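Local coordinates for putative uncharacterized protein (Chaetomium thermophilum, PDB 5T8V), which probably acts as a chromatin-binding cohesin loader of the SCC2/Nipped-B family, represented here by its C-terminal part, a chain of helical HEAT repeats, at residues G820-L825 against Q844-F849; A852-F857 against R889-Q894; P867-I872 against R882-I887. All blocks are in the same frame, centred on the assembly; numbering follows the deposited sequence.

Contact 1 comes first along the chain, and contact 3 falls within the span that contact 2 brackets; no ligand lies among the three. Contacts 1 and 2 have centres about 12 Å apart and touch through Phe857, whose CE2 lies 3.4 Å from Phe823 CE2 and whose CZ is 3.5 Å from Leu846 O. Contacts 1 and 3, about 14 Å apart centre to centre, meet where Met847 and Leu846 pack on Arg882, Val886 and Ile887. Contacts 2 and 3 both use helix 878-891, with centres about 15 Å apart.

Contact 1 of 3, residues G820-L825 against Q844-F849; sequences GSMFDL and QVLMIF
Met822 and Leu846 lie opposite each other, with CA atoms 7.3 Å apart, where the segments of helices 808-824 and 839-852 run nearly antiparallel at 149°, their axes approaching to 10.6 Å. The two side chains slide past one another in opposite directions. Met822 has CG anti to its carbonyl carbon (chi1 -46°) and continues as an extended chain, which carries the thioether over to the far helix. Its CB starts the overlap 3.7 Å from Leu846 CD2, and SD then reaches Val845 CG1 at 3.5 Å, the two side chains crossing at about a right angle. The terminal methyl CE comes to rest near Val845 CG2 and, at 3.8 Å, near CE1 of Phe849. The sulfur, obliquely placed to the Phe849 ring, makes a Met-aromatic contact with it. Antiparallel helices packed through interdigitated apolar side chains in this way are what the HEAT repeats of this cohesin loader are built from. Leu846 works in the reverse direction, offering its two methyls to the 808-824 helix. CD1 sits over the centre of the Phe823 ring in a CH-pi contact, 4.0 Å from the centroid and 11° off the ring normal. CD2 fits between that ring, with its nearest approach at Phe823 CE2 (3.6 Å), and the base of the Met822 side chain. All five touching residues are buried, and other helices continue the packing: helix 773-786 meets Met822 through Val777, Val845 through Val781 and Phe849 through Met780. Val819, on the 808-824 helix itself, lies against both Leu846 and Phe849, and Leu865 from a following loop touches Phe823.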
loop_
_atom_site.group_PDB
_atom_site.type_symbol
_atom_site.label_atom_id
_atom_site.label_comp_id
_atom_site.label_asym_id
_atom_site.label_seq_id
_atom_site.Cartn_x
_atom_site.Cartn_y
_atom_site.Cartn_z
ATOM N N GLY A 820 -8.500 25.390 -37.248
ATOM C CA GLY A 820 -7.727 25.950 -38.341
ATOM C C GLY A 820 -6.466 25.166 -38.634
ATOM O O GLY A 820 -6.038 25.075 -39.787
ATOM N N SER A 821 -5.848 24.591 -37.599
ATOM C CA SER A 821 -4.706 23.714 -37.822
ATOM C C SER A 821 -5.137 22.438 -38.533
ATOM O O SER A 821 -4.563 22.064 -39.561
ATOM C CB SER A 821 -4.026 23.389 -36.493
ATOM O OG SER A 821 -2.885 22.573 -36.693
ATOM N N MET A 822 -6.165 21.766 -38.007
ATOM C CA MET A 822 -6.650 20.537 -38.629
ATOM C C MET A 822 -6.890 20.739 -40.120
ATOM O O MET A 822 -6.523 19.887 -40.937
ATOM C CB MET A 822 -7.936 20.067 -37.948
ATOM C CG MET A 822 -7.891 20.086 -36.434
ATOM S SD MET A 822 -9.022 18.913 -35.675
ATOM C CE MET A 822 -8.904 19.394 -33.953
ATOM N N PHE A 823 -7.505 21.865 -40.495
ATOM C CA PHE A 823 -7.652 22.168 -41.914
ATOM C C PHE A 823 -6.309 22.485 -42.555
ATOM O O PHE A 823 -6.092 22.163 -43.729
ATOM C CB PHE A 823 -8.620 23.332 -42.115
ATOM C CG PHE A 823 -10.062 22.960 -41.930
ATOM C CD1 PHE A 823 -10.742 22.268 -42.917
ATOM C CD2 PHE A 823 -10.739 23.309 -40.775
ATOM C CE1 PHE A 823 -12.071 21.927 -42.753
ATOM C CE2 PHE A 823 -12.065 22.971 -40.605
ATOM C CZ PHE A 823 -12.733 22.279 -41.595
ATOM N N ASP A 824 -5.400 23.115 -41.808
ATOM C CA ASP A 824 -4.065 23.375 -42.332
ATOM C C ASP A 824 -3.307 22.077 -42.583
ATOM O O ASP A 824 -2.414 22.037 -43.437
ATOM C CB ASP A 824 -3.289 24.272 -41.364
ATOM C CG ASP A 824 -1.936 24.684 -41.908
ATOM O OD1 ASP A 824 -1.798 24.793 -43.145
ATOM O OD2 ASP A 824 -1.010 24.901 -41.096
ATOM N N LEU A 825 -3.648 21.013 -41.856
ATOM C CA LEU A 825 -3.064 19.699 -42.095
ATOM C C LEU A 825 -3.679 18.989 -43.294
ATOM O O LEU A 825 -3.193 17.918 -43.672
ATOM C CB LEU A 825 -3.217 18.820 -40.849
ATOM C CG LEU A 825 -2.150 18.970 -39.761
ATOM C CD1 LEU A 825 -2.094 20.389 -39.212
ATOM C CD2 LEU A 825 -2.407 17.978 -38.635
ATOM N N GLN A 844 -12.587 12.970 -38.528
ATOM C CA GLN A 844 -13.407 12.411 -37.458
ATOM C C GLN A 844 -13.478 13.343 -36.253
ATOM O O GLN A 844 -14.508 13.386 -35.570
ATOM C CB GLN A 844 -12.874 11.039 -37.040
ATOM C CG GLN A 844 -13.248 9.919 -38.001
ATOM C CD GLN A 844 -14.748 9.815 -38.213
ATOM O OE1 GLN A 844 -15.255 10.109 -39.295
ATOM N NE2 GLN A 844 -15.466 9.406 -37.173
ATOM N N VAL A 845 -12.413 14.094 -35.980
ATOM C CA VAL A 845 -12.428 15.049 -34.872
ATOM C C VAL A 845 -13.004 16.392 -35.313
ATOM O O VAL A 845 -13.734 17.039 -34.555
ATOM C CB VAL A 845 -11.014 15.204 -34.268
ATOM C CG1 VAL A 845 -9.986 15.540 -35.325
ATOM C CG2 VAL A 845 -11.003 16.266 -33.171
ATOM N N LEU A 846 -12.696 16.832 -36.536
ATOM C CA LEU A 846 -13.346 18.030 -37.056
ATOM C C LEU A 846 -14.860 17.879 -37.053
ATOM O O LEU A 846 -15.586 18.855 -36.830
ATOM C CB LEU A 846 -12.850 18.330 -38.471
ATOM C CG LEU A 846 -11.505 19.047 -38.583
ATOM C CD1 LEU A 846 -11.039 19.089 -40.029
ATOM C CD2 LEU A 846 -11.612 20.456 -38.019
ATOM N N MET A 847 -15.349 16.662 -37.291
ATOM C CA MET A 847 -16.781 16.390 -37.273
ATOM C C MET A 847 -17.391 16.761 -35.926
ATOM O O MET A 847 -18.326 17.569 -35.844
ATOM C CB MET A 847 -16.999 14.909 -37.587
ATOM C CG MET A 847 -18.436 14.451 -37.691
ATOM S SD MET A 847 -18.469 12.675 -38.005
ATOM C CE MET A 847 -20.220 12.377 -38.199
ATOM N N ILE A 848 -16.865 16.174 -34.849
ATOM C CA ILE A 848 -17.405 16.429 -33.518
ATOM C C ILE A 848 -17.168 17.872 -33.094
ATOM O O ILE A 848 -17.954 18.434 -32.322
ATOM C CB ILE A 848 -16.813 15.431 -32.505
ATOM C CG1 ILE A 848 -15.279 15.482 -32.526
ATOM C CG2 ILE A 848 -17.334 14.028 -32.805
ATOM C CD1 ILE A 848 -14.601 14.417 -31.691
ATOM N N PHE A 849 -16.102 18.506 -33.591
ATOM C CA PHE A 849 -15.925 19.933 -33.339
ATOM C C PHE A 849 -17.064 20.740 -33.950
ATOM O O PHE A 849 -17.681 21.574 -33.278
ATOM C CB PHE A 849 -14.582 20.406 -33.890
ATOM C CG PHE A 849 -13.516 20.521 -32.848
ATOM C CD1 PHE A 849 -12.755 19.421 -32.495
ATOM C CD2 PHE A 849 -13.278 21.728 -32.214
ATOM C CE1 PHE A 849 -11.778 19.522 -31.536
ATOM C CE2 PHE A 849 -12.298 21.837 -31.252
ATOM C CZ PHE A 849 -11.547 20.732 -30.912
#

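Contact 2 of 3, residues A852-F857 against R889-Q894; sequences AEASLF and RRVLPQ
Phe857 and Val891 make the apolar heart of this contact, their side chains crossing at about a right angle. Val891 CG2 lies over one face of the ring, 4.1 Å from its centroid and 26° off the normal, a CH-pi contact set toward the CG side of the ring. CG1, the other valine methyl, is 3.7 Å from Phe857 CB, so both branches lie on one side of the root of the aromatic side chain. Beside this pair Ala854 brings the backbones close, its CA only 5.0 Å from that of Val891. Its CB points at the helix and rests 3.5 Å from Arg890 O, a small methyl set against backbone. Gln894 covers the outer margin. CG is anti to the backbone N (chi1 175°), and a bend at chi2 turns the amide over the 854-857 turn. There OE1 lies 3.6 Å from Ala854 O and NE2 3.6 Å from Ser855 CA; the amide makes no hydrogen bond to the turn, and OE1 and Ala854 O are both acceptors.

Behind these contacts lies the shape of the turn. The chain drops out of helix 839-852 at Glu853 and folds tightly, with Phe857 N bonded to Ala854 O at 3.0 Å. On the other segment the chain tightens into a 3-10 segment, where Gln894 N is bonded to Val891 O. Farther out, Arg816 of helix 808-824 gives Ser855 O a weak hydrogen bond. The contact joins the turn after one helix of the HEAT-repeat chain to the C-terminal part of 878-891. The turn is wedged among helices: Phe857 lies against Val819 of 808-824 and Ala850 of 839-852, Leu856 reaches Leu801 of 791-801, and Leu892 and Pro893 pack on helix 919-935.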
loop_
_atom_site.group_PDB
_atom_site.type_symbol
_atom_site.label_atom_id
_atom_site.label_comp_id
_atom_site.label_asym_id
_atom_site.label_seq_id
_atom_site.Cartn_x
_atom_site.Cartn_y
_atom_site.Cartn_z
ATOM N N ALA A 852 -20.012 20.461 -31.939
ATOM C CA ALA A 852 -19.981 21.171 -30.663
ATOM C C ALA A 852 -20.216 22.665 -30.853
ATOM O O ALA A 852 -21.056 23.262 -30.168
ATOM C CB ALA A 852 -18.647 20.923 -29.962
ATOM N N GLU A 853 -19.480 23.289 -31.771
ATOM C CA GLU A 853 -19.586 24.733 -31.971
ATOM C C GLU A 853 -19.139 25.052 -33.389
ATOM O O GLU A 853 -17.940 25.010 -33.685
ATOM C CB GLU A 853 -18.742 25.481 -30.944
ATOM C CG GLU A 853 -18.788 26.992 -31.080
ATOM C CD GLU A 853 -20.182 27.556 -30.876
ATOM O OE1 GLU A 853 -20.961 26.949 -30.113
ATOM O OE2 GLU A 853 -20.496 28.602 -31.483
ATOM N N ALA A 854 -20.098 25.380 -34.256
ATOM C CA ALA A 854 -19.796 25.678 -35.650
ATOM C C ALA A 854 -19.170 27.052 -35.843
ATOM O O ALA A 854 -18.572 27.302 -36.895
ATOM C CB ALA A 854 -21.068 25.582 -36.491
ATOM N N SER A 855 -19.294 27.946 -34.859
ATOM C CA SER A 855 -18.700 29.275 -34.969
ATOM C C SER A 855 -17.204 29.222 -35.255
ATOM O O SER A 855 -16.651 30.194 -35.781
ATOM C CB SER A 855 -18.947 30.062 -33.680
ATOM O OG SER A 855 -18.186 31.255 -33.660
ATOM N N LEU A 856 -16.541 28.114 -34.924
ATOM C CA LEU A 856 -15.094 28.021 -35.077
ATOM C C LEU A 856 -14.667 27.852 -36.529
ATOM O O LEU A 856 -13.488 28.050 -36.839
ATOM C CB LEU A 856 -14.564 26.852 -34.246
ATOM C CG LEU A 856 -14.886 26.921 -32.751
ATOM C CD1 LEU A 856 -14.831 25.540 -32.123
ATOM C CD2 LEU A 856 -13.927 27.863 -32.047
ATOM N N PHE A 857 -15.589 27.498 -37.419
ATOM C CA PHE A 857 -15.260 27.203 -38.804
ATOM C C PHE A 857 -15.484 28.426 -39.684
ATOM O O PHE A 857 -16.295 29.300 -39.371
ATOM C CB PHE A 857 -16.096 26.028 -39.319
ATOM C CG PHE A 857 -15.782 24.720 -38.645
ATOM C CD1 PHE A 857 -16.203 24.474 -37.348
ATOM C CD2 PHE A 857 -15.071 23.734 -39.309
ATOM C CE1 PHE A 857 -15.915 23.275 -36.726
ATOM C CE2 PHE A 857 -14.782 22.533 -38.691
ATOM C CZ PHE A 857 -15.205 22.303 -37.399
ATOM N N ARG A 889 -23.457 20.288 -42.917
ATOM C CA ARG A 889 -24.759 20.342 -42.262
ATOM C C ARG A 889 -24.726 21.258 -41.044
ATOM O O ARG A 889 -25.624 22.085 -40.849
ATOM C CB ARG A 889 -25.181 18.925 -41.870
ATOM C CG ARG A 889 -26.455 18.819 -41.052
ATOM C CD ARG A 889 -26.748 17.360 -40.741
ATOM N NE ARG A 889 -27.947 17.181 -39.931
ATOM C CZ ARG A 889 -28.449 15.998 -39.592
ATOM N NH1 ARG A 889 -27.858 14.881 -39.997
ATOM N NH2 ARG A 889 -29.546 15.928 -38.850
ATOM N N ARG A 890 -23.689 21.127 -40.214
ATOM C CA ARG A 890 -23.620 21.893 -38.975
ATOM C C ARG A 890 -23.091 23.304 -39.207
ATOM O O ARG A 890 -23.583 24.262 -38.600
ATOM C CB ARG A 890 -22.737 21.161 -37.961
ATOM C CG ARG A 890 -23.291 19.823 -37.495
ATOM C CD ARG A 890 -24.426 20.005 -36.498
ATOM N NE ARG A 890 -24.841 18.734 -35.904
ATOM C CZ ARG A 890 -25.817 17.958 -36.370
ATOM N NH1 ARG A 890 -26.507 18.308 -37.449
ATOM N NH2 ARG A 890 -26.110 16.821 -35.750
ATOM N N VAL A 891 -22.096 23.452 -40.078
ATOM C CA VAL A 891 -21.434 24.741 -40.256
ATOM C C VAL A 891 -22.255 25.653 -41.155
ATOM O O VAL A 891 -22.597 26.781 -40.784
ATOM C CB VAL A 891 -20.016 24.544 -40.823
ATOM C CG1 VAL A 891 -19.367 25.892 -41.144
ATOM C CG2 VAL A 891 -19.152 23.756 -39.844
ATOM N N LEU A 892 -22.572 25.178 -42.356
ATOM C CA LEU A 892 -23.079 26.062 -43.399
ATOM C C LEU A 892 -24.259 26.926 -42.968
ATOM O O LEU A 892 -24.295 28.104 -43.360
ATOM C CB LEU A 892 -23.438 25.219 -44.631
ATOM C CG LEU A 892 -23.414 25.902 -46.001
ATOM C CD1 LEU A 892 -22.196 26.799 -46.203
ATOM C CD2 LEU A 892 -23.445 24.831 -47.066
ATOM N N PRO A 893 -25.234 26.442 -42.191
ATOM C CA PRO A 893 -26.305 27.344 -41.731
ATOM C C PRO A 893 -25.817 28.444 -40.799
ATOM O O PRO A 893 -26.597 29.353 -40.487
ATOM C CB PRO A 893 -27.287 26.400 -41.019
ATOM C CG PRO A 893 -26.502 25.181 -40.708
ATOM C CD PRO A 893 -25.492 25.045 -41.796
ATOM N N GLN A 894 -24.563 28.395 -40.349
ATOM C CA GLN A 894 -24.011 29.434 -39.490
ATOM C C GLN A 894 -23.428 30.604 -40.271
ATOM O O GLN A 894 -23.342 31.710 -39.726
ATOM C CB GLN A 894 -22.932 28.836 -38.577
ATOM C CG GLN A 894 -22.192 29.849 -37.703
ATOM C CD GLN A 894 -20.790 30.163 -38.209
ATOM O OE1 GLN A 894 -20.282 29.515 -39.125
ATOM N NE2 GLN A 894 -20.155 31.159 -37.603
#

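Contact 3 of 3, residues P867-I872 against R882-I887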
loop_
_atom_site.group_PDB
_atom_site.type_symbol
_atom_site.label_atom_id
_atom_site.label_comp_id
_atom_site.label_asym_id
_atom_site.label_seq_id
_atom_site.Cartn_x
_atom_site.Cartn_y
_atom_site.Cartn_z
ATOM N N PRO A 867 -13.633 19.181 -52.814
ATOM C CA PRO A 867 -13.480 17.990 -53.665
ATOM C C PRO A 867 -14.010 16.715 -53.033
ATOM O O PRO A 867 -14.353 15.778 -53.764
ATOM C CB PRO A 867 -11.965 17.915 -53.897
ATOM C CG PRO A 867 -11.367 18.650 -52.751
ATOM C CD PRO A 867 -12.329 19.746 -52.421
ATOM N N TYR A 868 -14.087 16.643 -51.701
ATOM C CA TYR A 868 -14.661 15.463 -51.064
ATOM C C TYR A 868 -16.137 15.305 -51.407
ATOM O O TYR A 868 -16.639 14.179 -51.470
ATOM C CB TYR A 868 -14.480 15.536 -49.548
ATOM C CG TYR A 868 -13.063 15.300 -49.074
ATOM C CD1 TYR A 868 -12.475 14.048 -49.182
ATOM C CD2 TYR A 868 -12.320 16.324 -48.505
ATOM C CE1 TYR A 868 -11.182 13.823 -48.746
ATOM C CE2 TYR A 868 -11.026 16.111 -48.064
ATOM C CZ TYR A 868 -10.463 14.857 -48.187
ATOM O OH TYR A 868 -9.175 14.638 -47.750
ATOM N N ILE A 869 -16.845 16.414 -51.635
ATOM C CA ILE A 869 -18.266 16.335 -51.958
ATOM C C ILE A 869 -18.465 15.775 -53.361
ATOM O O ILE A 869 -19.348 14.941 -53.592
ATOM C CB ILE A 869 -18.931 17.718 -51.806
ATOM C CG1 ILE A 869 -19.023 18.119 -50.330
ATOM C CG2 ILE A 869 -20.332 17.727 -52.420
ATOM C CD1 ILE A 869 -17.778 18.778 -49.790
ATOM N N ALA A 870 -17.656 16.228 -54.321
ATOM C CA ALA A 870 -17.827 15.786 -55.700
ATOM C C ALA A 870 -17.607 14.285 -55.842
ATOM O O ALA A 870 -18.214 13.650 -56.712
ATOM C CB ALA A 870 -16.871 16.548 -56.617
ATOM N N SER A 871 -16.757 13.702 -55.002
ATOM C CA SER A 871 -16.428 12.286 -55.089
ATOM C C SER A 871 -17.325 11.406 -54.227
ATOM O O SER A 871 -17.123 10.188 -54.199
ATOM C CB SER A 871 -14.964 12.063 -54.696
ATOM O OG SER A 871 -14.712 12.515 -53.376
ATOM N N ILE A 872 -18.306 11.982 -53.527
ATOM C CA ILE A 872 -19.204 11.173 -52.706
ATOM C C ILE A 872 -19.888 10.105 -53.548
ATOM O O ILE A 872 -20.219 9.024 -53.045
ATOM C CB ILE A 872 -20.236 12.075 -51.995
ATOM C CG1 ILE A 872 -19.559 12.875 -50.879
ATOM C CG2 ILE A 872 -21.392 11.245 -51.420
ATOM C CD1 ILE A 872 -20.436 13.938 -50.248
ATOM N N ARG A 882 -19.408 10.963 -44.851
ATOM C CA ARG A 882 -20.300 11.353 -43.766
ATOM C C ARG A 882 -19.708 12.509 -42.971
ATOM O O ARG A 882 -20.427 13.432 -42.567
ATOM C CB ARG A 882 -20.581 10.157 -42.856
ATOM C CG ARG A 882 -21.836 10.323 -42.008
ATOM C CD ARG A 882 -22.173 9.054 -41.238
ATOM N NE ARG A 882 -21.699 9.103 -39.856
ATOM C CZ ARG A 882 -22.413 9.543 -38.822
ATOM N NH1 ARG A 882 -21.883 9.544 -37.605
ATOM N NH2 ARG A 882 -23.655 9.982 -38.995
ATOM N N ALA A 883 -18.391 12.485 -42.751
ATOM C CA ALA A 883 -17.740 13.571 -42.028
ATOM C C ALA A 883 -17.981 14.908 -42.717
ATOM O O ALA A 883 -18.454 15.865 -42.092
ATOM C CB ALA A 883 -16.244 13.293 -41.898
ATOM N N VAL A 884 -17.673 14.996 -44.014
ATOM C CA VAL A 884 -17.765 16.285 -44.695
ATOM C C VAL A 884 -19.217 16.737 -44.801
ATOM O O VAL A 884 -19.523 17.920 -44.604
ATOM C CB VAL A 884 -17.080 16.230 -46.074
ATOM C CG1 VAL A 884 -15.609 15.867 -45.919
ATOM C CG2 VAL A 884 -17.778 15.252 -47.006
ATOM N N VAL A 885 -20.138 15.818 -45.107
ATOM C CA VAL A 885 -21.534 16.235 -45.230
ATOM C C VAL A 885 -22.074 16.693 -43.882
ATOM O O VAL A 885 -22.922 17.590 -43.820
ATOM C CB VAL A 885 -22.407 15.114 -45.827
ATOM C CG1 VAL A 885 -21.898 14.719 -47.205
ATOM C CG2 VAL A 885 -22.445 13.915 -44.907
ATOM N N VAL A 886 -21.601 16.097 -42.785
ATOM C CA VAL A 886 -22.030 16.550 -41.465
ATOM C C VAL A 886 -21.414 17.905 -41.142
ATOM O O VAL A 886 -22.051 18.756 -40.507
ATOM C CB VAL A 886 -21.682 15.495 -40.400
ATOM C CG1 VAL A 886 -21.816 16.072 -38.992
ATOM C CG2 VAL A 886 -22.592 14.287 -40.554
ATOM N N ILE A 887 -20.172 18.133 -41.569
ATOM C CA ILE A 887 -19.534 19.418 -41.317
ATOM C C ILE A 887 -20.252 20.525 -42.078
ATOM O O ILE A 887 -20.421 21.637 -41.564
ATOM C CB ILE A 887 -18.037 19.352 -41.673
ATOM C CG1 ILE A 887 -17.313 18.412 -40.705
ATOM C CG2 ILE A 887 -17.402 20.744 -41.616
ATOM C CD1 ILE A 887 -15.902 18.054 -41.122
#
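Apolar packing makes up the whole of the direct contact, and Val884 is at its middle. With CG1 anti to its carbonyl carbon (chi1 -60°), Val884 turns that methyl to Tyr868 CB, 3.8 Å away, and the two side chains cross at about a right angle. Its second methyl, CG2, is more loosely approached by CD1 of Ile869, at 4.5 Å, and by CD1 of Ile872. Ile872 CD1 has a nearer neighbour in Val885 CG1, at 3.5 Å.

The hydrogen bonds lie within each segment, not between them. Ser871 OG donates to Tyr868 O over 3.2 Å, from a position 48° out of the carbonyl plane, while Ile872 N bonds to Ile869 O.

Arg882, which does not touch the other segment, forms a salt bridge with Asp924 of helix 919-935. That helix also covers Val885 through Leu921, and Leu910 of helix 900-910 backs Ile869 and Ile872.

Aliphatic side chains and the CB of Tyr868 thus join helix 866-870 and Ile872 to helix 878-891 within the HEAT-repeat chain, and the contact should be held mainly by burial of hydrocarbon.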